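Local coordinates for Lmo0135 protein (Listeria monocytogenes EGD-e, PDB 5ISU) that probably serves as the extracellular substrate-binding component of an ABC transporter, with a likely role in peptide uptake, at residues G23-P28 with K215-A220; V183-K186 with Y190-L193; D405-K410 with K435-A440. All coordinates share one frame; numbering follows the deposited sequence.

Overall arrangement
From the N terminus, strand 19-24 runs out into 23-28, which meets 215-220 only after 186 intervening residues; contact 1 thus closes a long loop. Within that loop lies contact 2, a tight hairpin of 183-186 and 190-193 with just three residues between its segments. The two share a four-stranded mixed sheet, with strands 19-24 and 180-186 at its outer edges, and they touch where Asp-27 OD2 accepts a hydrogen bond from Tyr-185 OH. Contact 3 follows in series, closing a loop of 24 residues, intermediate in length, between 405-410 and the C-terminal part of helix 427-438. It lies across the chain's centre from the other two, its nearest atoms about 23 Å from those of contact 1.

Contact 1. Residues G23-P28 with K215-A220; sequences GVTGDP and KDQNAA
Thr-25 and Lys-215 meet just beyond the ends of two parallel strands, 19-24 and 208-213, and carry most of a small contact at the protein surface. The touching is by van der Waals forces, with no hydrogen bond across. Thr-25 O rests against the base of Lys-215, 3.8 Å from its CA and 3.9 Å from its CB. With CG anti to the backbone N (chi1 -168°), the rest of the lysine is carried away from 23-28. On the other flank the methyl CG2 of Thr-25 looks toward the terminal amide of Gln-217, a loose approach.

The polar bonds within 215-220 organise the helix start. Asp-216 is the N-cap: its OD1 accepts from Ala-219 N at 2.9 Å, through the lone pair anti to the other carboxylate oxygen. The first helical turn closes with Ala-220 N on Asp-216 O.

Around this, Val-24 makes backbone bonds to Arg-212 and Thr-214 and packs on Phe-211 and Ile-213 of strand 208-213. Gln-217 and Ala-220 lean on Lys-232 of strand 231-233, while Pro-28 rests on helix 39-48.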
ATOM      1  N   GLY A  23       1.608  -2.479  19.365  1.00 42.98           N
ATOM      2  CA  GLY A  23       2.240  -1.156  19.337  1.00 45.73           C
ATOM      3  C   GLY A  23       2.071  -0.499  17.984  1.00 45.46           C
ATOM      4  O   GLY A  23       2.326  -1.129  16.963  1.00 44.21           O
ATOM      5  N   VAL A  24       1.567   0.733  17.980  1.00 47.50           N
ATOM      6  CA  VAL A  24       1.444   1.527  16.753  1.00 48.64           C
ATOM      7  C   VAL A  24       2.153   2.858  17.023  1.00 53.81           C
ATOM      8  O   VAL A  24       2.402   3.214  18.186  1.00 56.51           O
ATOM      9  CB  VAL A  24      -0.008   1.725  16.309  1.00 48.76           C
ATOM     10  CG1 VAL A  24      -0.626   0.387  15.977  1.00 49.44           C
ATOM     11  CG2 VAL A  24      -0.825   2.438  17.370  1.00 50.99           C
ATOM     12  N   THR A  25       2.454   3.599  15.968  1.00 54.96           N
ATOM     13  CA  THR A  25       3.248   4.819  16.100  1.00 62.26           C
ATOM     14  C   THR A  25       2.509   6.149  16.294  1.00 64.81           C
ATOM     15  O   THR A  25       3.078   7.070  16.890  1.00 70.31           O
ATOM     16  CB  THR A  25       4.202   4.968  14.900  1.00 63.47           C
ATOM     17  OG1 THR A  25       3.443   5.043  13.689  1.00 62.39           O
ATOM     18  CG2 THR A  25       5.175   3.782  14.845  1.00 63.52           C
ATOM     19  N   GLY A  26       1.283   6.265  15.790  1.00 60.99           N
ATOM     20  CA  GLY A  26       0.522   7.512  15.919  1.00 60.01           C
ATOM     21  C   GLY A  26      -0.943   7.293  16.207  1.00 56.80           C
ATOM     22  O   GLY A  26      -1.382   6.148  16.392  1.00 53.71           O
ATOM     23  N   ASP A  27      -1.695   8.394  16.267  1.00 57.89           N
ATOM     24  CA  ASP A  27      -3.138   8.347  16.506  1.00 58.83           C
ATOM     25  C   ASP A  27      -3.860   8.003  15.230  1.00 57.05           C
ATOM     26  O   ASP A  27      -3.449   8.432  14.147  1.00 58.24           O
ATOM     27  CB  ASP A  27      -3.718   9.693  16.992  1.00 63.85           C
ATOM     28  CG  ASP A  27      -3.339  10.031  18.428  1.00 69.15           C
ATOM     29  OD1 ASP A  27      -2.245  10.607  18.650  1.00 72.34           O
ATOM     30  OD2 ASP A  27      -4.192   9.803  19.322  1.00 71.16           O
ATOM     31  N   PRO A  28      -4.967   7.257  15.343  1.00 55.35           N
ATOM     32  CA  PRO A  28      -5.710   6.987  14.136  1.00 54.51           C
ATOM     33  C   PRO A  28      -6.483   8.240  13.718  1.00 56.19           C
ATOM     34  O   PRO A  28      -6.575   9.192  14.488  1.00 56.31           O
ATOM     35  CB  PRO A  28      -6.676   5.893  14.570  1.00 52.25           C
ATOM     36  CG  PRO A  28      -6.956   6.216  16.001  1.00 54.10           C
ATOM     37  CD  PRO A  28      -5.694   6.819  16.550  1.00 54.91           C
ATOM     38  N   LYS A 215       5.452   6.403  20.021  1.00 72.80           N
ATOM     39  CA  LYS A 215       6.257   6.961  18.932  1.00 72.99           C
ATOM     40  C   LYS A 215       7.749   6.575  18.987  1.00 70.40           C
ATOM     41  O   LYS A 215       8.282   6.007  18.031  1.00 69.69           O
ATOM     42  CB  LYS A 215       6.094   8.485  18.996  1.00 80.46           C
ATOM     43  CG  LYS A 215       6.605   9.287  17.811  1.00 88.29           C
ATOM     44  CD  LYS A 215       6.158  10.740  17.967  1.00 92.41           C
ATOM     45  CE  LYS A 215       6.579  11.615  16.801  1.00 95.23           C
ATOM     46  NZ  LYS A 215       8.054  11.760  16.709  1.00 97.55           N
ATOM     47  N   ASP A 216       8.411   6.862  20.108  1.00 67.34           N
ATOM     48  CA  ASP A 216       9.847   6.551  20.263  1.00 66.72           C
ATOM     49  C   ASP A 216      10.120   5.038  20.185  1.00 61.95           C
ATOM     50  O   ASP A 216       9.643   4.265  21.020  1.00 61.27           O
ATOM     51  CB  ASP A 216      10.379   7.145  21.575  1.00 68.97           C
ATOM     52  CG  ASP A 216      11.902   7.068  21.689  1.00 72.93           C
ATOM     53  OD1 ASP A 216      12.432   5.986  22.026  1.00 72.71           O
ATOM     54  OD2 ASP A 216      12.564   8.116  21.501  1.00 72.68           O
ATOM     55  N   GLN A 217      10.891   4.628  19.179  1.00 57.60           N
ATOM     56  CA  GLN A 217      11.198   3.201  18.968  1.00 56.54           C
ATOM     57  C   GLN A 217      12.088   2.580  20.047  1.00 52.14           C
ATOM     58  O   GLN A 217      11.901   1.417  20.376  1.00 49.54           O
ATOM     59  CB  GLN A 217      11.778   2.958  17.565  1.00 56.95           C
ATOM     60  CG  GLN A 217      10.746   3.188  16.463  1.00 58.91           C
ATOM     61  CD  GLN A 217       9.656   2.117  16.441  1.00 57.48           C
ATOM     62  OE1 GLN A 217       8.543   2.327  16.947  1.00 54.75           O
ATOM     63  NE2 GLN A 217       9.997   0.943  15.907  1.00 55.91           N
ATOM     64  N   ASN A 218      13.051   3.331  20.584  1.00 51.52           N
ATOM     65  CA  ASN A 218      13.875   2.787  21.683  1.00 52.94           C
ATOM     66  C   ASN A 218      12.958   2.457  22.865  1.00 51.09           C
ATOM     67  O   ASN A 218      13.033   1.362  23.416  1.00 48.54           O
ATOM     68  CB  ASN A 218      15.031   3.715  22.089  1.00 55.48           C
ATOM     69  CG  ASN A 218      16.260   3.574  21.185  1.00 56.74           C
ATOM     70  OD1 ASN A 218      16.406   2.596  20.452  1.00 59.73           O
ATOM     71  ND2 ASN A 218      17.165   4.528  21.274  1.00 56.87           N
ATOM     72  N   ALA A 219      12.041   3.374  23.175  1.00 49.40           N
ATOM     73  CA  ALA A 219      11.072   3.168  24.236  1.00 50.00           C
ATOM     74  C   ALA A 219      10.084   2.051  23.891  1.00 48.07           C
ATOM     75  O   ALA A 219       9.719   1.233  24.750  1.00 49.74           O
ATOM     76  CB  ALA A 219      10.315   4.455  24.507  1.00 51.77           C
ATOM     77  N   ALA A 220       9.640   2.017  22.647  1.00 46.16           N
ATOM     78  CA  ALA A 220       8.666   1.006  22.235  1.00 46.55           C
ATOM     79  C   ALA A 220       9.261  -0.398  22.309  1.00 45.57           C
ATOM     80  O   ALA A 220       8.595  -1.326  22.748  1.00 46.18           O
ATOM     81  CB  ALA A 220       8.152   1.296  20.830  1.00 46.44           C
TER

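Contact 2. Residues V183-K186 with Y190-L193; sequences VEYK and YVSL
Tyr-190, Glu-184 and Lys-186 dominate this beta hairpin, in which 183-186 and 190-193 run antiparallel at 177° with a classic bulge near the end away from the turn. Tyr-190 has the largest area buried by the contact and lies between the other two, all three side chains on the same face of the sheet.

Its CG sits between the backbone N and carbonyl carbon (chi1 64°), which stands the ring up off the sheet, leaning both along its own strand and toward 183-186. There the phenol OH donates to Glu-184 OE2 at 2.7 Å, meeting that oxygen nearly along its C-O axis. Carboxylate and ring planes are only 7° apart, and OE2 lies at the ring edge, so the carboxylate is nearly parallel to the ring but slightly stepped from its plane.

Lys-186 puts its CB over one ring face, offset toward the rim, in a CH-pi contact 4.1 Å from the centroid of the Tyr-190 ring. Its CD passes beyond the rim, 3.7 Å from Tyr-190 CE2, and the bend at chi4 leaves the ammonium near the phenol oxygen.

Below these side chains, Lys-186 and Tyr-190 form a hydrogen-bonded pair through both backbone bonds. On the other face, Tyr-185 CD1 packs at 3.6 Å on Val-191 CG2, and its hydroxyl is bound by Asp-27; Val-191 itself leans on Ile-44 of helix 39-48. Strand 208-213 takes the far side of strand 190-195, bonding through Phe-211 to Val-191.

At the bulge, Val-183 and Glu-184 both face Ser-192. Ser-192 N donates to Glu-184 O, while Ser-192 O accepts twice: from Val-183 N at 3.0 Å and, weakly, from Glu-184 N at 3.3 Å.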
ATOM      1  N   VAL A 183     -14.359  -0.688  22.111  1.00 47.02           N
ATOM      2  CA  VAL A 183     -14.648  -0.449  23.509  1.00 51.75           C
ATOM      3  C   VAL A 183     -14.464   1.050  23.760  1.00 53.29           C
ATOM      4  O   VAL A 183     -15.444   1.744  24.038  1.00 55.58           O
ATOM      5  CB  VAL A 183     -13.782  -1.321  24.452  1.00 52.17           C
ATOM      6  CG1 VAL A 183     -14.049  -0.966  25.919  1.00 56.97           C
ATOM      7  CG2 VAL A 183     -14.075  -2.795  24.212  1.00 49.34           C
ATOM      8  N   GLU A 184     -13.237   1.556  23.619  1.00 54.02           N
ATOM      9  CA  GLU A 184     -12.991   3.002  23.820  1.00 58.92           C
ATOM     10  C   GLU A 184     -11.684   3.497  23.227  1.00 56.75           C
ATOM     11  O   GLU A 184     -10.778   2.712  22.937  1.00 52.89           O
ATOM     12  CB  GLU A 184     -13.010   3.373  25.311  1.00 63.73           C
ATOM     13  CG  GLU A 184     -11.846   2.798  26.115  1.00 64.65           C
ATOM     14  CD  GLU A 184     -11.804   3.316  27.540  1.00 69.85           C
ATOM     15  OE1 GLU A 184     -12.864   3.339  28.211  1.00 72.44           O
ATOM     16  OE2 GLU A 184     -10.695   3.688  27.995  1.00 73.26           O
ATOM     17  N   TYR A 185     -11.586   4.824  23.115  1.00 59.95           N
ATOM     18  CA  TYR A 185     -10.405   5.495  22.561  1.00 59.67           C
ATOM     19  C   TYR A 185      -9.879   6.663  23.406  1.00 62.47           C
ATOM     20  O   TYR A 185     -10.525   7.713  23.501  1.00 62.80           O
ATOM     21  CB  TYR A 185     -10.713   5.974  21.130  1.00 59.47           C
ATOM     22  CG  TYR A 185      -9.690   6.925  20.523  1.00 58.78           C
ATOM     23  CD1 TYR A 185      -8.333   6.614  20.530  1.00 56.45           C
ATOM     24  CD2 TYR A 185     -10.092   8.102  19.880  1.00 60.69           C
ATOM     25  CE1 TYR A 185      -7.395   7.465  19.966  1.00 58.14           C
ATOM     26  CE2 TYR A 185      -9.158   8.962  19.301  1.00 61.82           C
ATOM     27  CZ  TYR A 185      -7.807   8.634  19.339  1.00 61.38           C
ATOM     28  OH  TYR A 185      -6.850   9.468  18.778  1.00 63.55           O
ATOM     29  N   LYS A 186      -8.711   6.462  24.025  1.00 62.60           N
ATOM     30  CA  LYS A 186      -8.035   7.530  24.770  1.00 67.24           C
ATOM     31  C   LYS A 186      -7.023   8.194  23.846  1.00 65.41           C
ATOM     32  O   LYS A 186      -6.012   7.583  23.481  1.00 61.92           O
ATOM     33  CB  LYS A 186      -7.333   7.041  26.054  1.00 71.47           C
ATOM     34  CG  LYS A 186      -8.080   7.280  27.375  1.00 77.48           C
ATOM     35  CD  LYS A 186      -7.096   7.166  28.555  1.00 82.63           C
ATOM     36  CE  LYS A 186      -7.585   7.772  29.874  1.00 87.13           C
ATOM     37  NZ  LYS A 186      -8.717   7.054  30.526  1.00 88.85           N
ATOM     38  N   TYR A 190      -4.303   5.079  23.637  1.00 49.77           N
ATOM     39  CA  TYR A 190      -4.676   3.734  23.175  1.00 48.28           C
ATOM     40  C   TYR A 190      -6.090   3.620  22.620  1.00 46.27           C
ATOM     41  O   TYR A 190      -6.931   4.496  22.823  1.00 44.93           O
ATOM     42  CB  TYR A 190      -4.544   2.677  24.321  1.00 48.89           C
ATOM     43  CG  TYR A 190      -5.496   2.898  25.488  1.00 50.78           C
ATOM     44  CD1 TYR A 190      -6.819   2.457  25.437  1.00 50.67           C
ATOM     45  CD2 TYR A 190      -5.068   3.557  26.641  1.00 53.95           C
ATOM     46  CE1 TYR A 190      -7.685   2.664  26.502  1.00 54.19           C
ATOM     47  CE2 TYR A 190      -5.923   3.772  27.712  1.00 57.04           C
ATOM     48  CZ  TYR A 190      -7.228   3.324  27.641  1.00 56.49           C
ATOM     49  OH  TYR A 190      -8.058   3.562  28.698  1.00 59.03           O
ATOM     50  N   VAL A 191      -6.306   2.516  21.908  1.00 43.79           N
ATOM     51  CA  VAL A 191      -7.621   2.117  21.410  1.00 45.95           C
ATOM     52  C   VAL A 191      -7.833   0.700  21.947  1.00 46.02           C
ATOM     53  O   VAL A 191      -6.998  -0.163  21.690  1.00 49.21           O
ATOM     54  CB  VAL A 191      -7.704   2.062  19.880  1.00 44.55           C
ATOM     55  CG1 VAL A 191      -9.107   1.635  19.457  1.00 44.71           C
ATOM     56  CG2 VAL A 191      -7.351   3.412  19.275  1.00 45.85           C
ATOM     57  N   SER A 192      -8.911   0.465  22.701  1.00 45.48           N
ATOM     58  CA  SER A 192      -9.190  -0.877  23.253  1.00 47.39           C
ATOM     59  C   SER A 192     -10.393  -1.508  22.557  1.00 45.49           C
ATOM     60  O   SER A 192     -11.376  -0.824  22.238  1.00 45.38           O
ATOM     61  CB  SER A 192      -9.417  -0.836  24.772  1.00 49.18           C
ATOM     62  OG  SER A 192     -10.481   0.033  25.102  1.00 51.28           O
ATOM     63  N   LEU A 193     -10.296  -2.818  22.331  1.00 41.85           N
ATOM     64  CA  LEU A 193     -11.328  -3.575  21.659  1.00 40.59           C
ATOM     65  C   LEU A 193     -11.569  -4.884  22.396  1.00 40.48           C
ATOM     66  O   LEU A 193     -10.718  -5.324  23.177  1.00 43.16           O
ATOM     67  CB  LEU A 193     -10.843  -3.919  20.248  1.00 39.12           C
ATOM     68  CG  LEU A 193     -10.261  -2.856  19.306  1.00 39.89           C
ATOM     69  CD1 LEU A 193      -9.676  -3.557  18.082  1.00 39.67           C
ATOM     70  CD2 LEU A 193     -11.285  -1.832  18.863  1.00 40.38           C
TER

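Contact 3. Residues D405-K410 with K435-A440; sequences DPDAYK and KGAVTA
Asp-407 points its carboxylate at the methyl group of Ala-437, bringing a short 3-10 segment up against the C-terminal part of helix 427-438. Followed outward, its side chain shows how a small contact can be built round one polar group. CB, 5.2 Å from Ala-437 CB, is still short of touching. CG, anti to the backbone N (chi1 -175°), carries the carboxylate on toward the helix, and OD1 makes the contact, 3.5 Å from Ala-437 CB. The same oxygen forms a salt bridge with Lys-410 NZ at 3.0 Å, though as a hydrogen bond it is weak. OD2, the other tip, is also held weakly by Lys-410 NZ, at 3.4 Å. Lys-410 NZ lies 4.4 Å from Ala-437 CB, so the methyl borders an ion pair made entirely within 405-410, and the apposition itself involves no hydrogen bond.

The backbone of Asp-407 is held by the residue two before it: its N donates to Asp-405 OD1 at 2.7 Å, an Asx turn that uses the lone pair anti to the other oxygen. This fixes the start of the 3-10 segment from which the carboxylate projects. Across the contact, Thr-439 OG1 folds back to bond Lys-435 O at 2.8 Å from above the carbonyl plane. Val-438 N reaches that oxygen from the opposite face, so two donors grip it.

Arg-445 of helix 442-458 links the two segments, its NH1 in a salt bridge with Asp-405 OD2 and its NE bonded to Gly-436 O. Pro-406 packs on Tyr-449 of that helix, and Thr-439 on its Glu-444 and Ile-448, while Tyr-409 and Lys-410 rest on Trp-433 of helix 427-438.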
ATOM      1  N   ASP A 405      -3.843  -4.732  -9.035  1.00 46.17           N
ATOM      2  CA  ASP A 405      -4.148  -4.483 -10.438  1.00 45.60           C
ATOM      3  C   ASP A 405      -3.282  -3.326 -10.927  1.00 45.96           C
ATOM      4  O   ASP A 405      -3.255  -2.262 -10.300  1.00 46.09           O
ATOM      5  CB  ASP A 405      -5.644  -4.212 -10.680  1.00 47.03           C
ATOM      6  CG  ASP A 405      -5.996  -4.143 -12.200  1.00 49.65           C
ATOM      7  OD1 ASP A 405      -5.579  -3.165 -12.894  1.00 48.83           O
ATOM      8  OD2 ASP A 405      -6.703  -5.064 -12.701  1.00 49.45           O
ATOM      9  N   PRO A 406      -2.591  -3.521 -12.072  1.00 45.71           N
ATOM     10  CA  PRO A 406      -1.700  -2.475 -12.582  1.00 44.94           C
ATOM     11  C   PRO A 406      -2.394  -1.166 -12.971  1.00 43.54           C
ATOM     12  O   PRO A 406      -1.734  -0.148 -13.080  1.00 45.99           O
ATOM     13  CB  PRO A 406      -1.039  -3.142 -13.795  1.00 45.21           C
ATOM     14  CG  PRO A 406      -2.031  -4.171 -14.246  1.00 45.83           C
ATOM     15  CD  PRO A 406      -2.675  -4.674 -13.001  1.00 45.46           C
ATOM     16  N   ASP A 407      -3.704  -1.177 -13.159  1.00 46.32           N
ATOM     17  CA  ASP A 407      -4.422   0.069 -13.525  1.00 47.21           C
ATOM     18  C   ASP A 407      -4.285   1.149 -12.436  1.00 48.16           C
ATOM     19  O   ASP A 407      -4.279   2.339 -12.738  1.00 50.53           O
ATOM     20  CB  ASP A 407      -5.896  -0.206 -13.765  1.00 48.56           C
ATOM     21  CG  ASP A 407      -6.655   1.029 -14.256  1.00 52.37           C
ATOM     22  OD1 ASP A 407      -6.333   1.550 -15.350  1.00 51.80           O
ATOM     23  OD2 ASP A 407      -7.604   1.458 -13.564  1.00 55.60           O
ATOM     24  N   ALA A 408      -4.145   0.741 -11.176  1.00 45.25           N
ATOM     25  CA  ALA A 408      -4.002   1.718 -10.093  1.00 47.09           C
ATOM     26  C   ALA A 408      -2.708   2.555 -10.210  1.00 46.90           C
ATOM     27  O   ALA A 408      -2.627   3.654  -9.658  1.00 48.72           O
ATOM     28  CB  ALA A 408      -4.079   1.025  -8.721  1.00 45.25           C
ATOM     29  N   TYR A 409      -1.724   2.049 -10.958  1.00 45.95           N
ATOM     30  CA  TYR A 409      -0.449   2.735 -11.130  1.00 44.71           C
ATOM     31  C   TYR A 409      -0.503   3.898 -12.110  1.00 45.57           C
ATOM     32  O   TYR A 409       0.468   4.643 -12.207  1.00 45.82           O
ATOM     33  CB  TYR A 409       0.630   1.759 -11.599  1.00 43.25           C
ATOM     34  CG  TYR A 409       1.043   0.661 -10.628  1.00 41.53           C
ATOM     35  CD1 TYR A 409       0.196  -0.391 -10.313  1.00 41.92           C
ATOM     36  CD2 TYR A 409       2.333   0.617 -10.127  1.00 40.45           C
ATOM     37  CE1 TYR A 409       0.604  -1.417  -9.474  1.00 39.32           C
ATOM     38  CE2 TYR A 409       2.748  -0.397  -9.290  1.00 40.41           C
ATOM     39  CZ  TYR A 409       1.888  -1.416  -8.974  1.00 40.28           C
ATOM     40  OH  TYR A 409       2.337  -2.426  -8.133  1.00 39.91           O
ATOM     41  N   LYS A 410      -1.609   4.056 -12.830  1.00 48.08           N
ATOM     42  CA  LYS A 410      -1.757   5.166 -13.800  1.00 51.95           C
ATOM     43  C   LYS A 410      -1.432   6.556 -13.267  1.00 53.00           C
ATOM     44  O   LYS A 410      -0.825   7.361 -13.978  1.00 52.80           O
ATOM     45  CB  LYS A 410      -3.196   5.249 -14.313  1.00 56.30           C
ATOM     46  CG  LYS A 410      -3.598   4.176 -15.297  1.00 60.84           C
ATOM     47  CD  LYS A 410      -4.984   4.425 -15.895  1.00 64.26           C
ATOM     48  CE  LYS A 410      -6.068   4.529 -14.831  1.00 65.59           C
ATOM     49  NZ  LYS A 410      -7.412   4.343 -15.445  1.00 66.99           N
ATOM     50  N   LYS A 435      -5.977   1.706 -22.830  1.00 54.40           N
ATOM     51  CA  LYS A 435      -6.344   0.483 -23.527  1.00 56.12           C
ATOM     52  C   LYS A 435      -6.371  -0.700 -22.542  1.00 52.06           C
ATOM     53  O   LYS A 435      -7.257  -1.536 -22.602  1.00 52.09           O
ATOM     54  CB  LYS A 435      -5.353   0.224 -24.666  1.00 60.12           C
ATOM     55  CG  LYS A 435      -5.665  -0.938 -25.608  1.00 66.25           C
ATOM     56  CD  LYS A 435      -4.522  -1.076 -26.619  1.00 70.28           C
ATOM     57  CE  LYS A 435      -4.578  -2.351 -27.456  1.00 73.94           C
ATOM     58  NZ  LYS A 435      -5.724  -2.383 -28.395  1.00 77.12           N
ATOM     59  N   GLY A 436      -5.415  -0.747 -21.620  1.00 48.86           N
ATOM     60  CA  GLY A 436      -5.349  -1.833 -20.646  1.00 48.00           C
ATOM     61  C   GLY A 436      -6.532  -1.845 -19.702  1.00 47.70           C
ATOM     62  O   GLY A 436      -7.005  -2.910 -19.296  1.00 46.95           O
ATOM     63  N   ALA A 437      -7.007  -0.648 -19.367  1.00 47.26           N
ATOM     64  CA  ALA A 437      -8.155  -0.483 -18.489  1.00 48.06           C
ATOM     65  C   ALA A 437      -9.446  -1.040 -19.075  1.00 51.62           C
ATOM     66  O   ALA A 437     -10.324  -1.438 -18.304  1.00 54.53           O
ATOM     67  CB  ALA A 437      -8.354   0.990 -18.138  1.00 47.82           C
ATOM     68  N   VAL A 438      -9.575  -1.067 -20.414  1.00 52.06           N
ATOM     69  CA  VAL A 438     -10.823  -1.535 -21.073  1.00 53.38           C
ATOM     70  C   VAL A 438     -10.742  -2.905 -21.772  1.00 54.49           C
ATOM     71  O   VAL A 438     -11.712  -3.320 -22.404  1.00 56.56           O
ATOM     72  CB  VAL A 438     -11.381  -0.475 -22.071  1.00 53.68           C
ATOM     73  CG1 VAL A 438     -11.555   0.870 -21.373  1.00 53.48           C
ATOM     74  CG2 VAL A 438     -10.480  -0.302 -23.288  1.00 54.13           C
ATOM     75  N   THR A 439      -9.625  -3.620 -21.609  1.00 54.94           N
ATOM     76  CA  THR A 439      -9.421  -4.923 -22.269  1.00 56.33           C
ATOM     77  C   THR A 439      -9.724  -6.096 -21.342  1.00 57.05           C
ATOM     78  O   THR A 439      -8.996  -6.335 -20.376  1.00 58.84           O
ATOM     79  CB  THR A 439      -7.974  -5.047 -22.801  1.00 54.49           C
ATOM     80  OG1 THR A 439      -7.732  -4.023 -23.777  1.00 56.58           O
ATOM     81  CG2 THR A 439      -7.740  -6.410 -23.449  1.00 54.66           C
ATOM     82  N   ALA A 440     -10.752  -6.869 -21.680  1.00 59.12           N
ATOM     83  CA  ALA A 440     -11.185  -7.999 -20.846  1.00 60.92           C
ATOM     84  C   ALA A 440     -10.380  -9.286 -20.997  1.00 62.09           C
ATOM     85  O   ALA A 440     -10.146  -9.969 -20.010  1.00 59.11           O
ATOM     86  CB  ALA A 440     -12.654  -8.295 -21.105  1.00 63.55           C
TER